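Long-range contacts in 4-oxalocrotonate decarboxylase NahK (PDB 5D2H), which catalyses the decarboxylation of (3E)-2-oxohex-3-enedioate to 2-oxopent-4-enoate and carbon dioxide in aromatic hydrocarbon breakdown, and binds a metal ion: residues 121-126 with 162-167; 127-132 with 270-275. The protein carries 1 engineered substitution. All coordinates share one frame; numbering follows the deposited sequence.

Interaction 1 of 2, residues 121-126 with 162-167; sequences KLIHPK and VIDSRY. With AKG (2-oxoglutaric acid), chain C; EDO (1,2-ethanediol), chain F.
K126 and I163 form an antiparallel hydrogen-bonded pair that joins strands 126-135 and 153-163 in the mixed sheet of the fumarylacetoacetate hydrolase fold. The evidence is reciprocal: K126 N lies 2.9 Å from I163 O, and I163 N lies 2.8 Å from K126 O. Beyond this pair, the hydrogen bonds between the two segments use the side chains of D164 and H124. The D164 carboxylate, swung anti to its own nitrogen (chi1 -170°), takes one backbone amide on each oxygen. OD2 accepts from I123 N at 2.6 Å in a nearly straight bond (175° at the hydrogen), while OD1 accepts from H124 N, also at 2.6 Å. Both donors come from the syn side, tilted somewhat out of the carboxylate plane, so two successive amides fix the rotation of this buried group. An asparagine in its place would probably leave one of the two amides without an acceptor, since its NH2 branch cannot accept, and the loop before strand 126-135 would be held less firmly.

H124 adds a further polar link. Its NE2 donates to S165 O at 2.6 Å, close to the ring plane, and the ring stands almost perpendicular to the D164 carboxylate (89°). I123 CG2 lies over one face of the same ring. A 1,2-ethanediol, probably from the crystallisation liquor, receives a hydrogen bond from S165 N on O2 and gives one from O2 to H124 O.

R166 CG meets I123 CD1, while its NE makes a salt bridge with D180. V162 CG1 meets P125 CB at 3.6 Å and L122 CD1 at 4.1 Å.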
loop_
_atom_site.group_PDB
_atom_site.type_symbol
_atom_site.label_atom_id
_atom_site.label_comp_id
_atom_site.label_asym_id
_atom_site.label_seq_id
_atom_site.Cartn_x
_atom_site.Cartn_y
_atom_site.Cartn_z
ATOM N N LYS A 121 -10.030 -0.804 16.017
ATOM C CA LYS A 121 -9.354 0.421 15.574
ATOM C C LYS A 121 -9.468 0.586 14.054
ATOM O O LYS A 121 -8.919 1.519 13.453
ATOM C CB LYS A 121 -7.882 0.383 15.982
ATOM C CG LYS A 121 -7.670 0.324 17.489
ATOM C CD LYS A 121 -6.216 0.570 17.871
ATOM C CE LYS A 121 -6.090 0.837 19.366
ATOM N NZ LYS A 121 -4.706 0.645 19.871
ATOM N N LEU A 122 -10.189 -0.334 13.435
ATOM C CA LEU A 122 -10.289 -0.376 11.980
ATOM C C LEU A 122 -11.756 -0.350 11.630
ATOM O O LEU A 122 -12.601 -0.634 12.479
ATOM C CB LEU A 122 -9.643 -1.657 11.446
ATOM C CG LEU A 122 -8.157 -1.836 11.779
ATOM C CD1 LEU A 122 -7.656 -3.188 11.319
ATOM C CD2 LEU A 122 -7.333 -0.727 11.146
ATOM N N ILE A 123 -12.052 -0.019 10.376
ATOM C CA ILE A 123 -13.421 0.162 9.921
ATOM C C ILE A 123 -13.988 -1.070 9.214
ATOM O O ILE A 123 -14.971 -1.648 9.661
ATOM C CB ILE A 123 -13.518 1.388 9.000
ATOM C CG1 ILE A 123 -13.074 2.641 9.771
ATOM C CG2 ILE A 123 -14.934 1.532 8.453
ATOM C CD1 ILE A 123 -13.010 3.891 8.950
ATOM N N HIS A 124 -13.370 -1.468 8.109
ATOM C CA HIS A 124 -13.788 -2.671 7.396
ATOM C C HIS A 124 -12.577 -3.260 6.697
ATOM O O HIS A 124 -12.481 -3.247 5.458
ATOM C CB HIS A 124 -14.915 -2.379 6.404
ATOM C CG HIS A 124 -14.869 -1.009 5.798
ATOM N ND1 HIS A 124 -16.010 -0.343 5.392
ATOM C CD2 HIS A 124 -13.832 -0.188 5.507
ATOM C CE1 HIS A 124 -15.676 0.832 4.885
ATOM N NE2 HIS A 124 -14.363 0.954 4.950
ATOM N N PRO A 125 -11.627 -3.756 7.497
ATOM C CA PRO A 125 -10.294 -4.064 6.977
ATOM C C PRO A 125 -10.258 -5.300 6.093
ATOM O O PRO A 125 -11.083 -6.210 6.231
ATOM C CB PRO A 125 -9.475 -4.309 8.247
ATOM C CG PRO A 125 -10.487 -4.790 9.250
ATOM C CD PRO A 125 -11.730 -4.003 8.949
ATOM N N LYS A 126 -9.281 -5.321 5.190
ATOM C CA LYS A 126 -8.999 -6.482 4.368
ATOM C C LYS A 126 -7.496 -6.675 4.384
ATOM O O LYS A 126 -6.745 -5.719 4.575
ATOM C CB LYS A 126 -9.441 -6.248 2.930
ATOM C CG LYS A 126 -10.901 -5.895 2.753
ATOM C CD LYS A 126 -11.241 -5.800 1.266
ATOM C CE LYS A 126 -12.698 -5.411 1.065
ATOM N NZ LYS A 126 -13.076 -5.445 -0.368
ATOM N N VAL A 162 -2.721 -4.714 5.745
ATOM C CA VAL A 162 -4.112 -4.560 6.104
ATOM C C VAL A 162 -4.530 -3.222 5.532
ATOM O O VAL A 162 -3.983 -2.170 5.889
ATOM C CB VAL A 162 -4.347 -4.632 7.626
ATOM C CG1 VAL A 162 -5.851 -4.592 7.930
ATOM C CG2 VAL A 162 -3.736 -5.918 8.191
ATOM N N ILE A 163 -5.459 -3.263 4.592
ATOM C CA ILE A 163 -5.958 -2.037 4.006
ATOM C C ILE A 163 -7.351 -1.805 4.544
ATOM O O ILE A 163 -8.046 -2.742 4.907
ATOM C CB ILE A 163 -5.961 -2.080 2.475
ATOM C CG1 ILE A 163 -6.805 -3.262 1.978
ATOM C CG2 ILE A 163 -4.506 -2.112 1.939
ATOM C CD1 ILE A 163 -6.952 -3.313 0.469
ATOM N N ASP A 164 -7.743 -0.546 4.623
ATOM C CA ASP A 164 -8.999 -0.212 5.249
ATOM C C ASP A 164 -9.373 1.147 4.716
ATOM O O ASP A 164 -8.914 2.173 5.211
ATOM C CB ASP A 164 -8.827 -0.191 6.774
ATOM C CG ASP A 164 -10.148 -0.079 7.517
ATOM O OD1 ASP A 164 -11.180 -0.535 6.987
ATOM O OD2 ASP A 164 -10.149 0.465 8.640
ATOM N N SER A 165 -10.176 1.150 3.663
ATOM C CA SER A 165 -10.638 2.393 3.093
ATOM C C SER A 165 -11.467 3.100 4.153
ATOM O O SER A 165 -12.323 2.485 4.777
ATOM C CB SER A 165 -11.501 2.120 1.870
ATOM O OG SER A 165 -11.969 3.343 1.349
ATOM N N ARG A 166 -11.207 4.386 4.363
ATOM C CA ARG A 166 -12.015 5.164 5.293
ATOM C C ARG A 166 -13.360 5.560 4.676
ATOM O O ARG A 166 -14.178 6.215 5.319
ATOM C CB ARG A 166 -11.242 6.398 5.767
ATOM C CG ARG A 166 -10.447 6.147 7.037
ATOM C CD ARG A 166 -9.504 4.947 6.896
ATOM N NE ARG A 166 -8.449 5.220 5.912
ATOM C CZ ARG A 166 -7.242 4.661 5.919
ATOM N NH1 ARG A 166 -6.349 4.980 4.980
ATOM N NH2 ARG A 166 -6.922 3.780 6.859
ATOM N N TYR A 167 -13.594 5.162 3.427
ATOM C CA TYR A 167 -14.859 5.498 2.777
ATOM C C TYR A 167 -15.949 4.459 2.983
ATOM O O TYR A 167 -15.692 3.257 3.036
ATOM C CB TYR A 167 -14.673 5.798 1.283
ATOM C CG TYR A 167 -13.634 6.861 1.029
ATOM C CD1 TYR A 167 -13.812 8.152 1.507
ATOM C CD2 TYR A 167 -12.472 6.574 0.338
ATOM C CE1 TYR A 167 -12.868 9.128 1.293
ATOM C CE2 TYR A 167 -11.512 7.548 0.122
ATOM C CZ TYR A 167 -11.712 8.819 0.603
ATOM O OH TYR A 167 -10.773 9.801 0.391
HETATM C C1 AKG C . -3.785 -1.328 -2.225
HETATM O O1 AKG C . -3.760 -2.135 -3.176
HETATM O O2 AKG C . -2.876 -1.325 -1.353
HETATM C C2 AKG C . -4.912 -0.390 -2.086
HETATM O O5 AKG C . -5.324 -0.159 -0.961
HETATM C C3 AKG C . -5.627 0.325 -3.219
HETATM C C4 AKG C . -5.287 -0.157 -4.623
HETATM C C5 AKG C . -5.980 -1.444 -5.014
HETATM O O3 AKG C . -5.360 -2.173 -5.819
HETATM O O4 AKG C . -7.118 -1.744 -4.556
HETATM C C1 EDO F . -10.130 -1.822 1.633
HETATM O O1 EDO F . -11.015 -1.409 0.586
HETATM C C2 EDO F . -10.948 -2.400 2.787
HETATM O O2 EDO F . -11.889 -1.417 3.240
#

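Interaction 2 of 2, residues 127-132 with 270-275; sequences IEAEIS and VRYQGL. With MG (magnesium ion), chain B; AKG (2-oxoglutaric acid), chain C.
Y272 brings the hydroxyl end of its ring against the backbone of A129 and E130. OH donates to E130 O at 2.7 Å, meeting it at a C=O...donor angle of 133° and somewhat tilted from the carbonyl plane; the acceptor itself lies near the plane of the tyrosine ring, at its edge. A chi1 of -69° sets CG beside the backbone N of Y272 and anti to its carbonyl carbon, directing the ring across to strand 126-135. T159 O on strand 153-163 lies at the same OH as a second, weak partner.

Apolar packing lies on either side of this phenol along strand 127-132. A129 CB presses on V270 CG1 at 3.5 Å, closer than usual for two carbons, whereas I131 CD1 meets L275 CD1 more loosely at 4.0 Å, their side chains crossing at about a right angle. With no backbone pairing across the contact, strand segments 127-132 and 270-272 approach to 8.6 Å between axes at 23°, as expected of layers packed through side chains.

The strand's alternation separates two tasks. While A129 faces V270, the side chains of E128 and E130 leave the strand away from residues 270-275, and their carboxylates bind the magnesium ion, E128 OE2 at 1.9 Å and E130 OE1 at 2.0 Å. E161, O2 of 2-oxoglutarate (2.4 Å from the magnesium) and two waters complete six ligands; one water donates to E130 OE2, the other to 2-oxoglutarate O1. The acidic side chains of E128, E130 and E161 round a divalent metal form the metal site of this hydratase/decarboxylase family member, within the fumarylacetoacetate hydrolase fold.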
loop_
_atom_site.group_PDB
_atom_site.type_symbol
_atom_site.label_atom_id
_atom_site.label_comp_id
_atom_site.label_asym_id
_atom_site.label_seq_id
_atom_site.Cartn_x
_atom_site.Cartn_y
_atom_site.Cartn_z
ATOM N N ILE A 127 -7.055 -7.910 4.177
ATOM C CA ILE A 127 -5.633 -8.180 4.103
ATOM C C ILE A 127 -5.266 -8.545 2.682
ATOM O O ILE A 127 -6.084 -9.079 1.929
ATOM C CB ILE A 127 -5.218 -9.313 5.040
ATOM C CG1 ILE A 127 -5.897 -10.628 4.628
ATOM C CG2 ILE A 127 -5.564 -8.948 6.468
ATOM C CD1 ILE A 127 -5.240 -11.860 5.230
ATOM N N GLU A 128 -4.037 -8.231 2.313
ATOM C CA GLU A 128 -3.503 -8.674 1.040
ATOM C C GLU A 128 -2.067 -9.148 1.226
ATOM O O GLU A 128 -1.339 -8.637 2.087
ATOM C CB GLU A 128 -3.604 -7.567 -0.015
ATOM C CG GLU A 128 -3.213 -6.202 0.475
ATOM C CD GLU A 128 -3.487 -5.109 -0.540
ATOM O OE1 GLU A 128 -4.106 -5.380 -1.595
ATOM O OE2 GLU A 128 -3.084 -3.964 -0.273
ATOM N N ALA A 129 -1.688 -10.152 0.442
ATOM C CA ALA A 129 -0.337 -10.704 0.453
ATOM C C ALA A 129 0.527 -9.935 -0.524
ATOM O O ALA A 129 0.168 -9.775 -1.695
ATOM C CB ALA A 129 -0.353 -12.171 0.088
ATOM N N GLU A 130 1.668 -9.459 -0.043
ATOM C CA GLU A 130 2.544 -8.657 -0.872
ATOM C C GLU A 130 3.980 -9.065 -0.628
ATOM O O GLU A 130 4.305 -9.761 0.339
ATOM C CB GLU A 130 2.365 -7.161 -0.565
ATOM C CG GLU A 130 0.917 -6.708 -0.523
ATOM C CD GLU A 130 0.741 -5.193 -0.684
ATOM O OE1 GLU A 130 -0.333 -4.689 -0.306
ATOM O OE2 GLU A 130 1.651 -4.507 -1.203
ATOM N N ILE A 131 4.842 -8.630 -1.524
ATOM C CA ILE A 131 6.264 -8.750 -1.301
ATOM C C ILE A 131 6.809 -7.329 -1.251
ATOM O O ILE A 131 6.503 -6.505 -2.115
ATOM C CB ILE A 131 6.955 -9.617 -2.390
ATOM C CG1 ILE A 131 8.455 -9.711 -2.116
ATOM C CG2 ILE A 131 6.661 -9.101 -3.784
ATOM C CD1 ILE A 131 8.768 -10.568 -0.872
ATOM N N SER A 132 7.564 -7.029 -0.201
ATOM C CA SER A 132 8.151 -5.716 -0.060
ATOM C C SER A 132 9.611 -5.793 -0.406
ATOM O O SER A 132 10.208 -6.870 -0.376
ATOM C CB SER A 132 7.980 -5.196 1.366
ATOM O OG SER A 132 6.613 -5.250 1.725
ATOM N N VAL A 270 -0.046 -16.327 5.682
ATOM C CA VAL A 270 0.193 -16.229 4.251
ATOM C C VAL A 270 1.517 -16.898 4.001
ATOM O O VAL A 270 2.545 -16.494 4.561
ATOM C CB VAL A 270 0.221 -14.765 3.767
ATOM C CG1 VAL A 270 0.595 -14.698 2.293
ATOM C CG2 VAL A 270 -1.124 -14.131 3.978
ATOM N N ARG A 271 1.495 -17.944 3.186
ATOM C CA ARG A 271 2.708 -18.710 2.952
ATOM C C ARG A 271 3.417 -18.240 1.681
ATOM O O ARG A 271 2.807 -18.155 0.611
ATOM C CB ARG A 271 2.385 -20.205 2.900
ATOM C CG ARG A 271 1.504 -20.646 4.060
ATOM C CD ARG A 271 1.388 -22.157 4.177
ATOM N NE ARG A 271 0.630 -22.520 5.371
ATOM C CZ ARG A 271 1.135 -22.531 6.606
ATOM N NH1 ARG A 271 2.404 -22.205 6.814
ATOM N NH2 ARG A 271 0.369 -22.864 7.637
ATOM N N TYR A 272 4.702 -17.920 1.814
ATOM C CA TYR A 272 5.489 -17.433 0.690
ATOM C C TYR A 272 6.479 -18.505 0.246
ATOM O O TYR A 272 7.323 -18.953 1.031
ATOM C CB TYR A 272 6.238 -16.164 1.078
ATOM C CG TYR A 272 5.356 -14.953 1.292
ATOM C CD1 TYR A 272 4.552 -14.831 2.425
ATOM C CD2 TYR A 272 5.321 -13.932 0.354
ATOM C CE1 TYR A 272 3.747 -13.709 2.611
ATOM C CE2 TYR A 272 4.528 -12.821 0.530
ATOM C CZ TYR A 272 3.740 -12.713 1.654
ATOM O OH TYR A 272 2.963 -11.583 1.808
ATOM N N GLN A 273 6.357 -18.919 -1.007
ATOM C CA GLN A 273 7.219 -19.952 -1.565
ATOM C C GLN A 273 8.689 -19.668 -1.263
ATOM O O GLN A 273 9.255 -18.695 -1.758
ATOM C CB GLN A 273 6.993 -20.052 -3.073
ATOM C CG GLN A 273 7.727 -21.189 -3.751
ATOM C CD GLN A 273 7.615 -21.121 -5.258
ATOM O OE1 GLN A 273 6.771 -20.396 -5.794
ATOM N NE2 GLN A 273 8.468 -21.868 -5.954
ATOM N N GLY A 274 9.295 -20.501 -0.423
ATOM C CA GLY A 274 10.707 -20.358 -0.109
ATOM C C GLY A 274 11.022 -19.210 0.834
ATOM O O GLY A 274 12.191 -18.980 1.171
ATOM N N LEU A 275 9.987 -18.492 1.271
ATOM C CA LEU A 275 10.175 -17.355 2.174
ATOM C C LEU A 275 9.436 -17.499 3.499
ATOM O O LEU A 275 9.218 -16.507 4.197
ATOM C CB LEU A 275 9.731 -16.063 1.498
ATOM C CG LEU A 275 10.514 -15.699 0.241
ATOM C CD1 LEU A 275 10.031 -14.363 -0.308
ATOM C CD2 LEU A 275 12.003 -15.666 0.548
HETATM MG MG MG B . -1.457 -3.099 -0.731
HETATM C C1 AKG C . -3.785 -1.328 -2.225
HETATM O O1 AKG C . -3.760 -2.135 -3.176
HETATM O O2 AKG C . -2.876 -1.325 -1.353
HETATM C C2 AKG C . -4.912 -0.390 -2.086
HETATM O O5 AKG C . -5.324 -0.159 -0.961
HETATM C C3 AKG C . -5.627 0.325 -3.219
HETATM C C4 AKG C . -5.287 -0.157 -4.623
HETATM C C5 AKG C . -5.980 -1.444 -5.014
HETATM O O3 AKG C . -5.360 -2.173 -5.819
HETATM O O4 AKG C . -7.118 -1.744 -4.556
HETATM O O HOH W 1 0.282 -2.266 -1.327
HETATM O O HOH W 2 -1.882 -3.713 -2.692
#

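From the N terminus, residues 121-126 come first and run directly into 127-132, so the two contacts begin on consecutive pieces of one chain path. Interaction 1 closes the shorter loop when strand 153-163 returns to its neighbour; interaction 2 closes only after a further long excursion, when strand 267-272 arrives from a different sheet. Because 127-132 lies within the first loop and 270-275 beyond it, the closures cross. The first joins neighbours within the sheet that holds strands 126-135 and 153-163, the second packs that sheet on the one that holds strand 267-272. They meet where I163 CG2 lies 3.2 Å from E128 OE2, beside the metal, and both reach the bound 2-oxoglutarate.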